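Local coordinates for protein type II secretion chaperone CpaB (Acinetobacter nosocomialis M2, PDB 6O38) that is a chaperone that binds the secreted metalloprotease CpaA and probably supports its export by the type II secretion system, at residues K35-E47 and V76-M90. Residues are numbered along the deposited sequence; the frame is centred on the assembly and turned at random.
Sequences KERLSQQQIVFNE and VIELKKVGDTVKFQM. With SO4 (sulfate ion), chain B.
Backbone bonds on both sides of I43 join 35-47 to strand 85-90: K87 N donates to Q42 O, and V44 N to K87 O at 3.2 Å. Both use the backbone of K87, giving a single bridge between I43 and K87 rather than a continued pairing. A sulfate, probably from the crystallisation liquor, accepts a hydrogen bond from I43 N at O1 (2.9 Å, 164° at the hydrogen) and a weak one from Q42 N at O2. K80, bent at chi2 (-66°), brings NZ to Q41 O for a weak bond of 3.3 Å. Beyond these bonds, Q42 lays its amide against T85 CG2, and Q41 crosses V76 at about a right angle, OE1 lying 3.4 Å from V76 CG2. L79 puts CB against Q40 NE2 and CD1 against R37 O. On the buried side, V44 CG2 reaches V86 CG1 (3.6 Å) and sits over one face of the F88 ring, while F45 CE2 meets that ring at its edge. Selenomethionine M90 places SE 5.4 Å from the F45 ring centroid, an edge-on Met-aromatic contact. The sheet's outermost strands, 45-47 beside 68-72 and 85-90 beside 95-106, thus meet with axes 7.3 Å apart at 18°, consistent with a barrel closing at this nearly parallel seam; M141 and I143 of strand 138-145 pack against the apolar cluster, and helix 74-78 meets the 35-47 loop through V76.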
loop_
_atom_site.group_PDB
_atom_site.type_symbol
_atom_site.label_atom_id
_atom_site.label_comp_id
_atom_site.label_asym_id
_atom_site.label_seq_id
_atom_site.Cartn_x
_atom_site.Cartn_y
_atom_site.Cartn_z
ATOM N N LYS G 35 -35.349 12.835 3.899
ATOM C CA LYS G 35 -34.734 13.145 5.190
ATOM C C LYS G 35 -33.590 12.194 5.532
ATOM O O LYS G 35 -32.856 12.424 6.500
ATOM C CB LYS G 35 -35.784 13.156 6.313
ATOM C CG LYS G 35 -35.784 11.932 7.226
ATOM C CD LYS G 35 -35.968 12.323 8.686
ATOM C CE LYS G 35 -37.278 13.061 8.910
ATOM N NZ LYS G 35 -37.469 13.417 10.344
ATOM N N GLU G 36 -33.400 11.148 4.730
ATOM C CA GLU G 36 -32.293 10.220 4.924
ATOM C C GLU G 36 -31.266 10.252 3.804
ATOM O O GLU G 36 -30.095 9.958 4.054
ATOM C CB GLU G 36 -32.812 8.785 5.076
ATOM C CG GLU G 36 -33.172 8.399 6.503
ATOM C CD GLU G 36 -32.013 8.575 7.467
ATOM O OE1 GLU G 36 -32.172 9.310 8.465
ATOM O OE2 GLU G 36 -30.939 7.985 7.223
ATOM N N ARG G 37 -31.672 10.598 2.581
ATOM C CA ARG G 37 -30.717 10.680 1.481
ATOM C C ARG G 37 -29.677 11.768 1.723
ATOM O O ARG G 37 -28.556 11.682 1.209
ATOM C CB ARG G 37 -31.465 10.910 0.163
ATOM C CG ARG G 37 -30.996 12.102 -0.658
ATOM C CD ARG G 37 -31.711 12.152 -1.999
ATOM N NE ARG G 37 -33.164 12.159 -1.843
ATOM C CZ ARG G 37 -33.906 13.261 -1.801
ATOM N NH1 ARG G 37 -33.336 14.452 -1.908
ATOM N NH2 ARG G 37 -35.222 13.170 -1.656
ATOM N N LEU G 38 -30.020 12.783 2.521
ATOM C CA LEU G 38 -29.062 13.832 2.851
ATOM C C LEU G 38 -27.972 13.341 3.796
ATOM O O LEU G 38 -26.904 13.960 3.858
ATOM C CB LEU G 38 -29.800 15.038 3.446
ATOM C CG LEU G 38 -29.558 15.509 4.884
ATOM C CD1 LEU G 38 -28.387 16.484 4.970
ATOM C CD2 LEU G 38 -30.819 16.145 5.448
ATOM N N SER G 39 -28.207 12.246 4.522
ATOM C CA SER G 39 -27.204 11.704 5.431
ATOM C C SER G 39 -25.930 11.339 4.679
ATOM O O SER G 39 -25.921 10.402 3.873
ATOM C CB SER G 39 -27.747 10.481 6.173
ATOM O OG SER G 39 -28.813 10.835 7.035
ATOM N N GLN G 40 -24.852 12.074 4.939
ATOM C CA GLN G 40 -23.564 11.876 4.278
ATOM C C GLN G 40 -22.518 11.623 5.359
ATOM O O GLN G 40 -21.860 12.553 5.832
ATOM C CB GLN G 40 -23.196 13.084 3.414
ATOM C CG GLN G 40 -24.161 13.353 2.272
ATOM C CD GLN G 40 -24.170 12.240 1.244
ATOM O OE1 GLN G 40 -23.293 12.168 0.383
ATOM N NE2 GLN G 40 -25.163 11.363 1.329
ATOM N N GLN G 41 -22.367 10.361 5.749
ATOM C CA GLN G 41 -21.341 9.974 6.705
ATOM C C GLN G 41 -20.054 9.627 5.969
ATOM O O GLN G 41 -20.079 8.993 4.910
ATOM C CB GLN G 41 -21.802 8.787 7.555
ATOM C CG GLN G 41 -22.216 7.561 6.761
ATOM C CD GLN G 41 -22.316 6.319 7.626
ATOM O OE1 GLN G 41 -23.083 5.402 7.332
ATOM N NE2 GLN G 41 -21.532 6.281 8.698
ATOM N N GLN G 42 -18.925 10.060 6.532
ATOM C CA GLN G 42 -17.637 9.791 5.907
ATOM C C GLN G 42 -17.160 8.370 6.174
ATOM O O GLN G 42 -16.395 7.818 5.375
ATOM C CB GLN G 42 -16.599 10.803 6.395
ATOM C CG GLN G 42 -16.937 12.242 6.037
ATOM C CD GLN G 42 -15.934 13.236 6.590
ATOM O OE1 GLN G 42 -15.057 12.879 7.374
ATOM N NE2 GLN G 42 -16.062 14.493 6.182
ATOM N N ILE G 43 -17.602 7.763 7.275
ATOM C CA ILE G 43 -17.222 6.390 7.584
ATOM C C ILE G 43 -17.926 5.441 6.623
ATOM O O ILE G 43 -19.143 5.533 6.412
ATOM C CB ILE G 43 -17.557 6.059 9.046
ATOM C CG1 ILE G 43 -16.618 6.811 9.992
ATOM C CG2 ILE G 43 -17.478 4.565 9.288
ATOM C CD1 ILE G 43 -16.900 6.564 11.458
ATOM N N VAL G 44 -17.163 4.524 6.036
ATOM C CA VAL G 44 -17.707 3.592 5.052
ATOM C C VAL G 44 -18.287 2.353 5.721
ATOM O O VAL G 44 -19.442 1.988 5.483
ATOM C CB VAL G 44 -16.622 3.220 4.021
ATOM C CG1 VAL G 44 -17.225 2.410 2.894
ATOM C CG2 VAL G 44 -15.958 4.472 3.481
ATOM N N PHE G 45 -17.501 1.682 6.560
ATOM C CA PHE G 45 -17.950 0.500 7.283
ATOM C C PHE G 45 -17.594 0.639 8.757
ATOM O O PHE G 45 -16.788 1.486 9.149
ATOM C CB PHE G 45 -17.340 -0.783 6.698
ATOM C CG PHE G 45 -15.849 -0.726 6.521
ATOM C CD1 PHE G 45 -14.998 -0.986 7.584
ATOM C CD2 PHE G 45 -15.297 -0.424 5.287
ATOM C CE1 PHE G 45 -13.627 -0.935 7.422
ATOM C CE2 PHE G 45 -13.926 -0.373 5.118
ATOM C CZ PHE G 45 -13.091 -0.629 6.187
ATOM N N ASN G 46 -18.198 -0.218 9.578
ATOM C CA ASN G 46 -18.043 -0.165 11.025
ATOM C C ASN G 46 -17.690 -1.543 11.564
ATOM O O ASN G 46 -18.236 -2.552 11.111
ATOM C CB ASN G 46 -19.324 0.337 11.701
ATOM C CG ASN G 46 -19.619 1.787 11.385
ATOM O OD1 ASN G 46 -18.748 2.647 11.497
ATOM N ND2 ASN G 46 -20.854 2.067 10.983
ATOM N N GLU G 47 -16.781 -1.575 12.537
ATOM C CA GLU G 47 -16.438 -2.822 13.203
ATOM C C GLU G 47 -17.645 -3.389 13.942
ATOM O O GLU G 47 -18.567 -2.669 14.336
ATOM C CB GLU G 47 -15.293 -2.615 14.195
ATOM C CG GLU G 47 -13.903 -2.737 13.607
ATOM C CD GLU G 47 -12.919 -3.344 14.589
ATOM O OE1 GLU G 47 -13.264 -4.363 15.223
ATOM O OE2 GLU G 47 -11.802 -2.803 14.731
ATOM N N VAL G 76 -24.444 4.361 1.171
ATOM C CA VAL G 76 -23.601 5.493 1.545
ATOM C C VAL G 76 -22.654 5.858 0.408
ATOM O O VAL G 76 -22.483 7.037 0.079
ATOM C CB VAL G 76 -22.837 5.179 2.845
ATOM C CG1 VAL G 76 -21.760 6.224 3.097
ATOM C CG2 VAL G 76 -23.802 5.112 4.019
ATOM N N ILE G 77 -22.025 4.856 -0.214
ATOM C CA ILE G 77 -21.084 5.136 -1.294
ATOM C C ILE G 77 -21.820 5.571 -2.557
ATOM O O ILE G 77 -21.309 6.393 -3.328
ATOM C CB ILE G 77 -20.187 3.910 -1.552
ATOM C CG1 ILE G 77 -19.163 4.206 -2.649
ATOM C CG2 ILE G 77 -21.025 2.700 -1.924
ATOM C CD1 ILE G 77 -18.233 5.353 -2.327
ATOM N N GLU G 78 -23.026 5.046 -2.787
ATOM C CA GLU G 78 -23.778 5.398 -3.986
ATOM C C GLU G 78 -24.226 6.853 -3.985
ATOM O O GLU G 78 -24.512 7.400 -5.055
ATOM C CB GLU G 78 -24.989 4.475 -4.134
ATOM C CG GLU G 78 -24.624 3.022 -4.387
ATOM C CD GLU G 78 -25.811 2.090 -4.254
ATOM O OE1 GLU G 78 -26.938 2.585 -4.039
ATOM O OE2 GLU G 78 -25.617 0.861 -4.358
ATOM N N LEU G 79 -24.295 7.488 -2.818
ATOM C CA LEU G 79 -24.620 8.903 -2.720
ATOM C C LEU G 79 -23.385 9.794 -2.752
ATOM O O LEU G 79 -23.514 11.013 -2.598
ATOM C CB LEU G 79 -25.421 9.175 -1.442
ATOM C CG LEU G 79 -26.808 8.534 -1.367
ATOM C CD1 LEU G 79 -27.455 8.808 -0.018
ATOM C CD2 LEU G 79 -27.690 9.037 -2.499
ATOM N N LYS G 80 -22.202 9.219 -2.946
ATOM C CA LYS G 80 -20.966 9.986 -3.018
ATOM C C LYS G 80 -20.640 10.328 -4.464
ATOM O O LYS G 80 -20.742 9.480 -5.355
ATOM C CB LYS G 80 -19.807 9.206 -2.395
ATOM C CG LYS G 80 -19.987 8.876 -0.923
ATOM C CD LYS G 80 -19.982 10.129 -0.063
ATOM C CE LYS G 80 -20.109 9.782 1.412
ATOM N NZ LYS G 80 -20.071 10.992 2.279
ATOM N N LYS G 81 -20.247 11.576 -4.691
ATOM C CA LYS G 81 -19.843 12.054 -6.003
ATOM C C LYS G 81 -18.349 12.354 -6.002
ATOM O O LYS G 81 -17.683 12.313 -4.965
ATOM C CB LYS G 81 -20.657 13.293 -6.399
ATOM C CG LYS G 81 -22.158 13.108 -6.209
ATOM C CD LYS G 81 -22.975 14.072 -7.057
ATOM C CE LYS G 81 -22.857 15.504 -6.568
ATOM N NZ LYS G 81 -23.766 16.412 -7.326
ATOM N N VAL G 82 -17.821 12.645 -7.193
ATOM C CA VAL G 82 -16.392 12.910 -7.330
ATOM C C VAL G 82 -16.034 14.152 -6.527
ATOM O O VAL G 82 -16.565 15.243 -6.771
ATOM C CB VAL G 82 -16.008 13.062 -8.805
ATOM C CG1 VAL G 82 -14.600 13.623 -8.929
ATOM C CG2 VAL G 82 -16.110 11.723 -9.518
ATOM N N GLY G 83 -15.132 13.989 -5.562
ATOM C CA GLY G 83 -14.714 15.066 -4.688
ATOM C C GLY G 83 -15.179 14.933 -3.255
ATOM O O GLY G 83 -14.658 15.645 -2.387
ATOM N N ASP G 84 -16.133 14.050 -2.975
ATOM C CA ASP G 84 -16.634 13.891 -1.619
ATOM C C ASP G 84 -15.624 13.145 -0.751
ATOM O O ASP G 84 -14.794 12.370 -1.237
ATOM C CB ASP G 84 -17.973 13.152 -1.621
ATOM C CG ASP G 84 -19.097 13.986 -2.204
ATOM O OD1 ASP G 84 -19.003 15.230 -2.154
ATOM O OD2 ASP G 84 -20.076 13.397 -2.709
ATOM N N THR G 85 -15.710 13.384 0.554
ATOM C CA THR G 85 -14.765 12.827 1.512
ATOM C C THR G 85 -15.259 11.483 2.036
ATOM O O THR G 85 -16.446 11.313 2.332
ATOM C CB THR G 85 -14.546 13.799 2.674
ATOM O OG1 THR G 85 -14.045 15.044 2.167
ATOM C CG2 THR G 85 -13.547 13.236 3.675
ATOM N N VAL G 86 -14.334 10.531 2.149
ATOM C CA VAL G 86 -14.622 9.181 2.615
ATOM C C VAL G 86 -13.587 8.808 3.670
ATOM O O VAL G 86 -12.406 9.145 3.537
ATOM C CB VAL G 86 -14.627 8.175 1.442
ATOM C CG1 VAL G 86 -13.889 6.895 1.799
ATOM C CG2 VAL G 86 -16.054 7.869 1.015
ATOM N N LYS G 87 -14.032 8.121 4.721
ATOM C CA LYS G 87 -13.196 7.807 5.872
ATOM C C LYS G 87 -13.175 6.304 6.118
ATOM O O LYS G 87 -14.201 5.629 5.991
ATOM C CB LYS G 87 -13.704 8.534 7.122
ATOM C CG LYS G 87 -12.775 8.469 8.321
ATOM C CD LYS G 87 -13.263 9.401 9.417
ATOM C CE LYS G 87 -12.121 9.876 10.297
ATOM N NZ LYS G 87 -12.547 10.997 11.181
ATOM N N PHE G 88 -12.001 5.788 6.477
ATOM C CA PHE G 88 -11.816 4.384 6.816
ATOM C C PHE G 88 -11.327 4.269 8.253
ATOM O O PHE G 88 -10.436 5.014 8.674
ATOM C CB PHE G 88 -10.810 3.706 5.878
ATOM C CG PHE G 88 -11.203 3.743 4.429
ATOM C CD1 PHE G 88 -12.017 2.759 3.892
ATOM C CD2 PHE G 88 -10.748 4.756 3.600
ATOM C CE1 PHE G 88 -12.376 2.788 2.557
ATOM C CE2 PHE G 88 -11.103 4.790 2.265
ATOM C CZ PHE G 88 -11.919 3.806 1.744
ATOM N N GLN G 89 -11.906 3.332 9.002
ATOM C CA GLN G 89 -11.513 3.081 10.386
ATOM C C GLN G 89 -11.235 1.594 10.560
ATOM O O GLN G 89 -12.156 0.772 10.508
ATOM C CB GLN G 89 -12.585 3.556 11.367
ATOM C CG GLN G 89 -12.560 5.055 11.619
ATOM C CD GLN G 89 -13.410 5.464 12.804
ATOM O OE1 GLN G 89 -14.245 4.694 13.279
ATOM N NE2 GLN G 89 -13.198 6.679 13.293
HETATM N N MSE G 90 -9.965 1.257 10.758
HETATM C CA MSE G 90 -9.524 -0.114 10.986
HETATM C C MSE G 90 -8.535 -0.136 12.147
HETATM O O MSE G 90 -7.434 -0.674 12.025
HETATM C CB MSE G 90 -8.906 -0.700 9.718
HETATM C CG MSE G 90 -9.932 -1.042 8.651
HETATM SE SE MSE G 90 -9.166 -1.300 6.883
HETATM C CE MSE G 90 -8.877 0.570 6.429
HETATM S S SO4 B . -18.860 10.118 10.098
HETATM O O1 SO4 B . -19.215 8.847 9.474
HETATM O O2 SO4 B . -19.635 11.193 9.487
HETATM O O3 SO4 B . -19.154 10.054 11.527
HETATM O O4 SO4 B . -17.435 10.373 9.905
#